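Local coordinates for C381 turret protein (Sulfolobus turreted icosahedral virus, PDB 4IND) that probably forms, as a pentamer of triple jelly-roll subunits, the turrets that project from the icosahedral capsid of an archaeal virus, at residues Val16-Lys21 / Phe143-Val148; Glu77-Ile82 / Tyr119-Lys124; Glu267-Val272 / Ile370-Gln375. One frame throughout, in Å; residues are numbered along the deposited sequence.

Interaction 1. Residues Val16-Lys21 / Phe143-Val148; sequences VKYYYK and FSLERV. With 2HP (dihydrogenphosphate ion), chain U.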
loop_
_atom_site.group_PDB
_atom_site.type_symbol
_atom_site.label_atom_id
_atom_site.label_comp_id
_atom_site.label_asym_id
_atom_site.label_seq_id
_atom_site.Cartn_x
_atom_site.Cartn_y
_atom_site.Cartn_z
ATOM N N VAL A 16 5.657 2.714 -31.246
ATOM C CA VAL A 16 5.389 1.313 -30.852
ATOM C C VAL A 16 4.124 1.299 -30.008
ATOM O O VAL A 16 3.849 2.264 -29.309
ATOM C CB VAL A 16 6.580 0.684 -30.062
ATOM C CG1 VAL A 16 6.189 -0.653 -29.427
ATOM C CG2 VAL A 16 7.768 0.494 -30.984
ATOM N N LYS A 17 3.352 0.222 -30.094
ATOM C CA LYS A 17 2.145 0.044 -29.309
ATOM C C LYS A 17 2.431 -1.048 -28.285
ATOM O O LYS A 17 3.328 -1.860 -28.498
ATOM C CB LYS A 17 1.002 -0.449 -30.207
ATOM C CG LYS A 17 0.641 0.451 -31.382
ATOM C CD LYS A 17 -0.588 -0.126 -32.106
ATOM C CE LYS A 17 -0.966 0.691 -33.336
ATOM N NZ LYS A 17 -1.428 2.065 -33.014
ATOM N N TYR A 18 1.659 -1.084 -27.204
ATOM C CA TYR A 18 1.806 -2.156 -26.201
ATOM C C TYR A 18 0.947 -3.372 -26.497
ATOM O O TYR A 18 1.058 -4.405 -25.838
ATOM C CB TYR A 18 1.550 -1.627 -24.801
ATOM C CG TYR A 18 2.600 -0.624 -24.364
ATOM C CD1 TYR A 18 3.724 -1.030 -23.666
ATOM C CD2 TYR A 18 2.483 0.726 -24.677
ATOM C CE1 TYR A 18 4.692 -0.123 -23.263
ATOM C CE2 TYR A 18 3.446 1.636 -24.289
ATOM C CZ TYR A 18 4.550 1.206 -23.581
ATOM O OH TYR A 18 5.508 2.101 -23.185
ATOM N N TYR A 19 0.083 -3.252 -27.490
ATOM C CA TYR A 19 -0.725 -4.363 -27.930
ATOM C C TYR A 19 -1.039 -4.222 -29.416
ATOM O O TYR A 19 -1.404 -3.133 -29.871
ATOM C CB TYR A 19 -2.024 -4.443 -27.146
ATOM C CG TYR A 19 -2.889 -5.551 -27.705
ATOM C CD1 TYR A 19 -2.646 -6.878 -27.370
ATOM C CD2 TYR A 19 -3.936 -5.279 -28.570
ATOM C CE1 TYR A 19 -3.434 -7.908 -27.884
ATOM C CE2 TYR A 19 -4.723 -6.300 -29.093
ATOM C CZ TYR A 19 -4.471 -7.611 -28.743
ATOM O OH TYR A 19 -5.235 -8.637 -29.275
ATOM N N TYR A 20 -0.879 -5.321 -30.153
ATOM C CA TYR A 20 -1.189 -5.382 -31.573
ATOM C C TYR A 20 -2.081 -6.581 -31.826
ATOM O O TYR A 20 -1.775 -7.687 -31.375
ATOM C CB TYR A 20 0.074 -5.614 -32.411
ATOM C CG TYR A 20 1.136 -4.533 -32.342
ATOM C CD1 TYR A 20 1.231 -3.558 -33.339
ATOM C CD2 TYR A 20 2.061 -4.526 -31.310
ATOM C CE1 TYR A 20 2.213 -2.571 -33.282
ATOM C CE2 TYR A 20 3.036 -3.546 -31.222
ATOM C CZ TYR A 20 3.121 -2.585 -32.237
ATOM O OH TYR A 20 4.086 -1.624 -32.148
ATOM N N LYS A 21 -3.180 -6.382 -32.538
ATOM C CA LYS A 21 -3.872 -7.524 -33.119
ATOM C C LYS A 21 -3.649 -7.386 -34.610
ATOM O O LYS A 21 -4.146 -6.452 -35.227
ATOM C CB LYS A 21 -5.370 -7.512 -32.801
ATOM C CG LYS A 21 -6.018 -8.832 -33.255
ATOM C CD LYS A 21 -7.414 -9.015 -32.705
ATOM C CE LYS A 21 -7.955 -10.409 -33.067
ATOM N NZ LYS A 21 -9.277 -10.687 -32.396
ATOM N N PHE A 143 0.445 -9.454 -30.634
ATOM C CA PHE A 143 1.695 -9.216 -29.931
ATOM C C PHE A 143 1.350 -8.313 -28.768
ATOM O O PHE A 143 0.800 -7.225 -28.973
ATOM C CB PHE A 143 2.719 -8.543 -30.838
ATOM C CG PHE A 143 4.082 -8.357 -30.192
ATOM C CD1 PHE A 143 5.026 -9.371 -30.213
ATOM C CD2 PHE A 143 4.390 -7.158 -29.546
ATOM C CE1 PHE A 143 6.273 -9.195 -29.617
ATOM C CE2 PHE A 143 5.623 -6.961 -28.952
ATOM C CZ PHE A 143 6.575 -7.972 -28.992
ATOM N N SER A 144 1.679 -8.770 -27.559
ATOM C CA SER A 144 1.285 -8.115 -26.307
ATOM C C SER A 144 2.494 -7.860 -25.406
ATOM O O SER A 144 3.294 -8.751 -25.142
ATOM C CB SER A 144 0.238 -8.955 -25.559
ATOM O OG SER A 144 0.053 -8.489 -24.215
ATOM N N LEU A 145 2.602 -6.631 -24.922
ATOM C CA LEU A 145 3.635 -6.224 -23.965
ATOM C C LEU A 145 2.919 -5.767 -22.721
ATOM O O LEU A 145 2.176 -4.789 -22.772
ATOM C CB LEU A 145 4.393 -5.001 -24.512
ATOM C CG LEU A 145 5.487 -5.175 -25.547
ATOM C CD1 LEU A 145 5.731 -3.869 -26.337
ATOM C CD2 LEU A 145 6.750 -5.580 -24.829
ATOM N N GLU A 146 3.107 -6.447 -21.596
ATOM C CA GLU A 146 2.453 -5.976 -20.367
ATOM C C GLU A 146 3.441 -6.053 -19.217
ATOM O O GLU A 146 4.231 -6.982 -19.136
ATOM C CB GLU A 146 1.170 -6.783 -20.058
ATOM C CG GLU A 146 1.430 -8.172 -19.485
ATOM C CD GLU A 146 0.298 -8.686 -18.570
ATOM O OE1 GLU A 146 -0.880 -8.737 -19.011
ATOM O OE2 GLU A 146 0.603 -9.070 -17.413
ATOM N N ARG A 147 3.398 -5.069 -18.330
ATOM C CA ARG A 147 4.254 -5.083 -17.157
ATOM C C ARG A 147 3.664 -6.055 -16.126
ATOM O O ARG A 147 2.476 -6.016 -15.831
ATOM C CB ARG A 147 4.368 -3.661 -16.580
ATOM C CG ARG A 147 5.096 -2.693 -17.545
ATOM C CD ARG A 147 5.348 -1.344 -16.897
ATOM N NE ARG A 147 6.107 -1.523 -15.669
ATOM C CZ ARG A 147 6.389 -0.551 -14.818
ATOM N NH1 ARG A 147 5.974 0.683 -15.067
ATOM N NH2 ARG A 147 7.077 -0.821 -13.712
ATOM N N VAL A 148 4.492 -6.938 -15.598
ATOM C CA VAL A 148 4.020 -7.890 -14.571
ATOM C C VAL A 148 4.274 -7.313 -13.181
ATOM O O VAL A 148 5.060 -6.401 -13.030
ATOM C CB VAL A 148 4.729 -9.240 -14.720
ATOM C CG1 VAL A 148 4.439 -9.829 -16.077
ATOM C CG2 VAL A 148 6.229 -9.076 -14.564
HETATM P P 2HP U . 7.088 -4.509 -13.324
HETATM O O1 2HP U . 8.083 -4.829 -12.238
HETATM O O2 2HP U . 7.872 -3.533 -14.144
HETATM O O3 2HP U . 5.826 -3.856 -12.677
HETATM O O4 2HP U . 6.718 -5.725 -14.232
#

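Interaction 2. Residues Glu77-Ile82 / Tyr119-Lys124; sequences EGLYLI and YDIFTK. With 2HP (dihydrogenphosphate ion), chain U.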
loop_
_atom_site.group_PDB
_atom_site.type_symbol
_atom_site.label_atom_id
_atom_site.label_comp_id
_atom_site.label_asym_id
_atom_site.label_seq_id
_atom_site.Cartn_x
_atom_site.Cartn_y
_atom_site.Cartn_z
ATOM N N GLU A 77 9.833 2.109 -18.642
ATOM C CA GLU A 77 10.738 1.166 -18.005
ATOM C C GLU A 77 9.983 0.142 -17.142
ATOM O O GLU A 77 8.913 0.422 -16.607
ATOM C CB GLU A 77 11.827 1.901 -17.211
ATOM C CG GLU A 77 12.855 2.575 -18.132
ATOM C CD GLU A 77 14.138 3.011 -17.420
ATOM O OE1 GLU A 77 14.062 3.341 -16.215
ATOM O OE2 GLU A 77 15.223 3.035 -18.073
ATOM N N GLY A 78 10.544 -1.047 -17.014
ATOM C CA GLY A 78 9.943 -2.050 -16.139
ATOM C C GLY A 78 10.167 -3.425 -16.709
ATOM O O GLY A 78 10.912 -3.582 -17.669
ATOM N N LEU A 79 9.551 -4.425 -16.084
ATOM C CA LEU A 79 9.710 -5.821 -16.491
ATOM C C LEU A 79 8.462 -6.248 -17.240
ATOM O O LEU A 79 7.367 -6.187 -16.709
ATOM C CB LEU A 79 9.910 -6.707 -15.253
ATOM C CG LEU A 79 9.972 -8.213 -15.597
ATOM C CD1 LEU A 79 11.168 -8.494 -16.507
ATOM C CD2 LEU A 79 10.032 -9.042 -14.325
ATOM N N TYR A 80 8.631 -6.669 -18.491
ATOM C CA TYR A 80 7.503 -7.006 -19.349
ATOM C C TYR A 80 7.385 -8.487 -19.559
ATOM O O TYR A 80 8.384 -9.180 -19.737
ATOM C CB TYR A 80 7.667 -6.362 -20.744
ATOM C CG TYR A 80 7.430 -4.868 -20.721
ATOM C CD1 TYR A 80 6.173 -4.333 -20.986
ATOM C CD2 TYR A 80 8.461 -3.992 -20.436
ATOM C CE1 TYR A 80 5.953 -2.970 -20.946
ATOM C CE2 TYR A 80 8.246 -2.636 -20.385
ATOM C CZ TYR A 80 6.995 -2.125 -20.652
ATOM O OH TYR A 80 6.775 -0.761 -20.622
ATOM N N LEU A 81 6.142 -8.954 -19.551
ATOM C CA LEU A 81 5.801 -10.263 -20.044
ATOM C C LEU A 81 5.304 -10.031 -21.452
ATOM O O LEU A 81 4.378 -9.238 -21.674
ATOM C CB LEU A 81 4.673 -10.892 -19.217
ATOM C CG LEU A 81 4.152 -12.179 -19.871
ATOM C CD1 LEU A 81 5.096 -13.326 -19.534
ATOM C CD2 LEU A 81 2.702 -12.497 -19.469
ATOM N N ILE A 82 5.916 -10.725 -22.402
ATOM C CA ILE A 82 5.506 -10.628 -23.800
ATOM C C ILE A 82 4.740 -11.899 -24.160
ATOM O O ILE A 82 5.178 -13.014 -23.836
ATOM C CB ILE A 82 6.724 -10.474 -24.695
ATOM C CG1 ILE A 82 7.287 -9.056 -24.536
ATOM C CG2 ILE A 82 6.383 -10.771 -26.152
ATOM C CD1 ILE A 82 8.621 -8.855 -25.190
ATOM N N TYR A 119 5.663 -17.150 -24.978
ATOM C CA TYR A 119 5.844 -16.255 -23.835
ATOM C C TYR A 119 7.276 -15.779 -23.830
ATOM O O TYR A 119 8.195 -16.553 -24.108
ATOM C CB TYR A 119 5.564 -16.986 -22.505
ATOM C CG TYR A 119 4.160 -17.503 -22.391
ATOM C CD1 TYR A 119 3.187 -16.806 -21.676
ATOM C CD2 TYR A 119 3.801 -18.686 -23.002
ATOM C CE1 TYR A 119 1.882 -17.294 -21.577
ATOM C CE2 TYR A 119 2.519 -19.172 -22.903
ATOM C CZ TYR A 119 1.562 -18.473 -22.203
ATOM O OH TYR A 119 0.278 -18.996 -22.140
ATOM N N ASP A 120 7.484 -14.514 -23.483
ATOM C CA ASP A 120 8.843 -14.009 -23.396
ATOM C C ASP A 120 8.941 -12.993 -22.278
ATOM O O ASP A 120 7.923 -12.505 -21.753
ATOM C CB ASP A 120 9.261 -13.382 -24.731
ATOM C CG ASP A 120 10.735 -13.570 -25.024
ATOM O OD1 ASP A 120 11.513 -13.732 -24.058
ATOM O OD2 ASP A 120 11.132 -13.579 -26.223
ATOM N N ILE A 121 10.168 -12.681 -21.892
ATOM C CA ILE A 121 10.375 -11.771 -20.776
ATOM C C ILE A 121 11.359 -10.707 -21.233
ATOM O O ILE A 121 12.360 -11.016 -21.893
ATOM C CB ILE A 121 10.906 -12.512 -19.561
ATOM C CG1 ILE A 121 9.871 -13.545 -19.097
ATOM C CG2 ILE A 121 11.243 -11.517 -18.443
ATOM C CD1 ILE A 121 10.388 -14.519 -18.053
ATOM N N PHE A 122 11.077 -9.451 -20.900
ATOM C CA PHE A 122 11.902 -8.347 -21.400
ATOM C C PHE A 122 12.018 -7.283 -20.343
ATOM O O PHE A 122 11.017 -6.700 -19.932
ATOM C CB PHE A 122 11.291 -7.777 -22.685
ATOM C CG PHE A 122 12.000 -6.539 -23.224
ATOM C CD1 PHE A 122 13.374 -6.527 -23.424
ATOM C CD2 PHE A 122 11.274 -5.427 -23.577
ATOM C CE1 PHE A 122 14.022 -5.395 -23.940
ATOM C CE2 PHE A 122 11.900 -4.282 -24.093
ATOM C CZ PHE A 122 13.278 -4.276 -24.281
ATOM N N THR A 123 13.245 -7.023 -19.891
ATOM C CA THR A 123 13.462 -5.948 -18.931
ATOM C C THR A 123 13.805 -4.680 -19.676
ATOM O O THR A 123 14.866 -4.587 -20.276
ATOM C CB THR A 123 14.616 -6.277 -17.968
ATOM O OG1 THR A 123 14.298 -7.487 -17.269
ATOM C CG2 THR A 123 14.805 -5.146 -16.946
ATOM N N LYS A 124 12.914 -3.694 -19.638
ATOM C CA LYS A 124 13.241 -2.394 -20.215
ATOM C C LYS A 124 13.977 -1.536 -19.187
ATOM O O LYS A 124 13.375 -0.812 -18.388
ATOM C CB LYS A 124 11.993 -1.682 -20.763
ATOM C CG LYS A 124 12.318 -0.367 -21.477
ATOM C CD LYS A 124 13.088 -0.687 -22.772
ATOM C CE LYS A 124 13.767 0.549 -23.349
ATOM N NZ LYS A 124 14.581 0.181 -24.562
HETATM P P 2HP U . 7.088 -4.509 -13.324
HETATM O O1 2HP U . 8.083 -4.829 -12.238
HETATM O O2 2HP U . 7.872 -3.533 -14.144
HETATM O O3 2HP U . 5.826 -3.856 -12.677
HETATM O O4 2HP U . 6.718 -5.725 -14.232
#

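Interaction 3. Residues Glu267-Val272 / Ile370-Gln375; sequences ENTNFV and ILVYEQ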
loop_
_atom_site.group_PDB
_atom_site.type_symbol
_atom_site.label_atom_id
_atom_site.label_comp_id
_atom_site.label_asym_id
_atom_site.label_seq_id
_atom_site.Cartn_x
_atom_site.Cartn_y
_atom_site.Cartn_z
ATOM N N GLU A 267 8.448 -20.866 7.425
ATOM C CA GLU A 267 8.456 -22.262 7.012
ATOM C C GLU A 267 8.358 -23.197 8.204
ATOM O O GLU A 267 7.682 -24.223 8.156
ATOM C CB GLU A 267 9.709 -22.552 6.192
ATOM C CG GLU A 267 9.772 -21.685 4.951
ATOM C CD GLU A 267 10.974 -21.985 4.072
ATOM O OE1 GLU A 267 10.900 -21.715 2.854
ATOM O OE2 GLU A 267 11.996 -22.478 4.595
ATOM N N ASN A 268 9.035 -22.828 9.283
ATOM C CA ASN A 268 8.937 -23.582 10.523
ATOM C C ASN A 268 9.605 -22.851 11.675
ATOM O O ASN A 268 10.391 -21.922 11.482
ATOM C CB ASN A 268 9.519 -24.991 10.367
ATOM C CG ASN A 268 10.913 -24.979 9.783
ATOM O OD1 ASN A 268 11.864 -24.571 10.431
ATOM N ND2 ASN A 268 11.044 -25.430 8.555
ATOM N N THR A 269 9.273 -23.265 12.888
ATOM C CA THR A 269 9.842 -22.639 14.068
ATOM C C THR A 269 10.294 -23.805 14.916
ATOM O O THR A 269 9.576 -24.788 15.025
ATOM C CB THR A 269 8.799 -21.796 14.806
ATOM O OG1 THR A 269 8.220 -20.838 13.900
ATOM C CG2 THR A 269 9.428 -21.068 16.002
ATOM N N ASN A 270 11.498 -23.719 15.472
ATOM C CA ASN A 270 12.126 -24.877 16.083
ATOM C C ASN A 270 12.849 -24.525 17.361
ATOM O O ASN A 270 13.497 -23.479 17.455
ATOM C CB ASN A 270 13.121 -25.516 15.113
ATOM C CG ASN A 270 12.438 -26.126 13.900
ATOM O OD1 ASN A 270 11.807 -27.173 13.993
ATOM N ND2 ASN A 270 12.563 -25.472 12.761
ATOM N N PHE A 271 12.703 -25.408 18.341
ATOM C CA PHE A 271 13.508 -25.414 19.536
ATOM C C PHE A 271 14.564 -26.480 19.279
ATOM O O PHE A 271 14.236 -27.644 19.036
ATOM C CB PHE A 271 12.629 -25.815 20.721
ATOM C CG PHE A 271 13.355 -25.922 22.030
ATOM C CD1 PHE A 271 13.177 -24.950 23.011
ATOM C CD2 PHE A 271 14.183 -27.004 22.306
ATOM C CE1 PHE A 271 13.824 -25.045 24.249
ATOM C CE2 PHE A 271 14.841 -27.115 23.547
ATOM C CZ PHE A 271 14.657 -26.133 24.518
ATOM N N VAL A 272 15.833 -26.089 19.329
ATOM C CA VAL A 272 16.908 -27.024 19.021
ATOM C C VAL A 272 17.965 -26.986 20.103
ATOM O O VAL A 272 18.122 -25.992 20.817
ATOM C CB VAL A 272 17.523 -26.766 17.619
ATOM C CG1 VAL A 272 18.262 -25.445 17.588
ATOM C CG2 VAL A 272 18.461 -27.900 17.244
ATOM N N ILE A 370 20.639 -24.226 23.896
ATOM C CA ILE A 370 19.308 -24.366 23.336
ATOM C C ILE A 370 18.986 -23.076 22.600
ATOM O O ILE A 370 19.434 -21.985 22.984
ATOM C CB ILE A 370 18.235 -24.691 24.387
ATOM C CG1 ILE A 370 17.992 -23.498 25.299
ATOM C CG2 ILE A 370 18.621 -25.902 25.218
ATOM C CD1 ILE A 370 17.155 -23.853 26.506
ATOM N N LEU A 371 18.221 -23.214 21.530
ATOM C CA LEU A 371 17.954 -22.105 20.638
ATOM C C LEU A 371 16.542 -22.264 20.091
ATOM O O LEU A 371 16.122 -23.376 19.749
ATOM C CB LEU A 371 18.998 -22.105 19.520
ATOM C CG LEU A 371 18.840 -21.111 18.376
ATOM C CD1 LEU A 371 18.948 -19.690 18.903
ATOM C CD2 LEU A 371 19.888 -21.374 17.303
ATOM N N VAL A 372 15.789 -21.166 20.074
ATOM C CA VAL A 372 14.518 -21.132 19.372
ATOM C C VAL A 372 14.696 -20.189 18.204
ATOM O O VAL A 372 15.134 -19.053 18.388
ATOM C CB VAL A 372 13.382 -20.619 20.266
ATOM C CG1 VAL A 372 12.116 -20.472 19.443
ATOM C CG2 VAL A 372 13.161 -21.584 21.429
ATOM N N TYR A 373 14.357 -20.656 17.005
ATOM C CA TYR A 373 14.530 -19.831 15.806
ATOM C C TYR A 373 13.423 -20.126 14.821
ATOM O O TYR A 373 12.793 -21.200 14.877
ATOM C CB TYR A 373 15.882 -20.117 15.154
ATOM C CG TYR A 373 15.951 -21.465 14.477
ATOM C CD1 TYR A 373 15.625 -21.609 13.137
ATOM C CD2 TYR A 373 16.342 -22.600 15.176
ATOM C CE1 TYR A 373 15.691 -22.843 12.513
ATOM C CE2 TYR A 373 16.409 -23.840 14.558
ATOM C CZ TYR A 373 16.072 -23.949 13.233
ATOM O OH TYR A 373 16.127 -25.167 12.609
ATOM N N GLU A 374 13.183 -19.186 13.920
ATOM C CA GLU A 374 12.268 -19.399 12.823
ATOM C C GLU A 374 13.091 -19.529 11.555
ATOM O O GLU A 374 14.116 -18.863 11.399
ATOM C CB GLU A 374 11.319 -18.201 12.666
ATOM C CG GLU A 374 10.476 -17.859 13.885
ATOM C CD GLU A 374 9.621 -16.602 13.671
ATOM O OE1 GLU A 374 8.609 -16.427 14.381
ATOM O OE2 GLU A 374 9.965 -15.781 12.792
ATOM N N GLN A 375 12.652 -20.396 10.651
ATOM C CA GLN A 375 13.195 -20.402 9.288
ATOM C C GLN A 375 12.170 -19.730 8.393
ATOM O O GLN A 375 10.995 -20.117 8.373
ATOM C CB GLN A 375 13.461 -21.835 8.823
ATOM C CG GLN A 375 13.953 -21.918 7.378
ATOM C CD GLN A 375 14.528 -23.278 7.048
ATOM O OE1 GLN A 375 14.400 -24.222 7.823
ATOM N NE2 GLN A 375 15.183 -23.382 5.901
HETATM O O HOH W 1 6.948 -18.580 14.412
#

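Interaction 1. Residues Val16-Lys21 / Phe143-Val148
In the first domain of this triple jelly-roll protein, the short strand 19-21, outermost in its sheet within this chain, pairs antiparallel with the last strand of the domain, 138-147, so the two ends of the domain's sequence lie side by side in one sheet. Tyr-20 faces Phe-143 in a hydrogen-bonded pair. The Tyr-20 N-H meets Phe-143 O at 2.8 Å, and the return bond from Phe-143 N to Tyr-20 O is 2.9 Å long; both donors lie in the carbonyl planes. Their rings leave the same face of the sheet side by side, yet with different first torsions. Tyr-20 has CG beside its backbone N (chi1 -62°), while Phe-143 has CG anti to N (chi1 -176°), and CD2 of Tyr-20 comes within 3.9 Å of CD2 of Phe-143. The Tyr-20 ring is held at several points: CB of Lys-17 lies over one face toward the rim, Phe-143 O sits at its edge, and Phe-31 of helix 25-31 makes an edge-to-face contact.

On the other face, Tyr-19 turns its ring edge to CB of Ser-144, its CD1 4.0 Å away, while its hydroxyl bonds Glu-142. Before the strand begins, Tyr-18 O accepts from Leu-145 N at 2.9 Å, with the donor above the carbonyl plane. The Tyr-18 ring crosses Leu-145 obliquely, and its hydroxyl accepts the backbone N-H of Gln-76. Farther along 143-148, the bent side chain of Arg-147 presents its guanidinium edge to the bound dihydrogenphosphate, giving NE and NH2 to the single oxygen O2. Back at the start of 16-21, the Tyr-20 hydroxyl accepts the backbone N-H of Lys-17, OH to N 2.9 Å and almost straight at 170°.

Interaction 2. Residues Glu77-Ile82 / Tyr119-Lys124
Tyr-80 sits midway along an antiparallel ladder in the first jelly-roll domain, where strand 78-88 runs beside strand 114-124. Its CB lies 3.5 Å from Phe-122 O, the carbonyl that accepts the Tyr-80 N-H at 2.8 Å from above its plane. From there CG stands beside the backbone N (chi1 -73°), and CD2 keeps the ring edge against that same oxygen. One atom farther out, CE2 meets CB of Lys-124 at 3.9 Å, the two side chains running alongside each other. At the tip, the hydroxyl bonds Gln-76 O. On the same face of the sheet, CD1 of Ile-82 packs on CB of Phe-122. On the other face of the sheet, CD1 of Leu-79 reaches CG2 of Ile-121 at 3.6 Å.

The ladder starts at Gly-78, whose phi of 147° gives a backbone shape that suits glycine, and its CA lies 3.2 Å from phosphate O2. Leu-79 sends its N-H to the same O2, N to O 2.7 Å and nearly straight. Pointing away from 119-124, this backbone N-H is available to the anion and would help offset its charge.

Interaction 3. Residues Glu267-Val272 / Ile370-Gln375
Residues 267-272 of strand 266-278 run antiparallel to 370-375 of strand 365-377, the first and last strands of the third, nucleoplasmin-like jelly roll. Asn-270 and Tyr-373 form the central hydrogen-bonded pair, Asn-270 N reaching Tyr-373 O at 2.9 Å almost along the C=O axis. Tyr-373 holds CG in the crowded position between N and the carbonyl carbon (chi1 72°), which swings its ring over toward Asn-270. There CE2 meets Asn-270 CB at 3.7 Å, with amide and ring planes 41° apart, and CG1 of Val-272 touches the ring edge. On the other face, the Phe-271 ring crosses two side chains obliquely: CD1 against CG2 of Val-372 at 3.7 Å, CZ against CB of Ile-370 at 3.9 Å.

At the start of 267-272 the ladder opens into a classic beta bulge, in which Glu-267 and Asn-268 both face Gln-375. Gln-375 O takes a 2.8 Å bond from Glu-267 N and a weak one from Asn-268 N.

Farther out, strand 295-305 hydrogen-bonds to 370-375 as its other neighbour in the sheet, and Ser-295 binds Gln-375 NE2. Trp-331 of the second subunit meets Phe-271 edge-to-face. A water links Thr-269 OG1 (2.6 Å) to Glu-374 OE1, to which it donates (2.7 Å). That proton would ease the carboxylate's charge, as would the long, weak ion pair to Arg-347 of the second subunit.

How the interactions relate
Interactions 1 and 2 share one four-stranded sheet, their centres 10 Å apart, with 77-82 and 119-124 nested in the loop that interaction 1 closes. Strands 138-147 and 78-88 join them directly: Glu-146 O lies 2.8 Å from Leu-81 N, probably a hydrogen bond. Both supply donors to one phosphate, the side chain of Arg-147 from interaction 1 and the backbone of Leu-79 from interaction 2, and Arg-172, on strand 168-172, adds another. Interaction 3 stands apart in the third domain, its centre about 47 Å from that of interaction 1 and 39 Å from that of interaction 2. All three touch the second subunit.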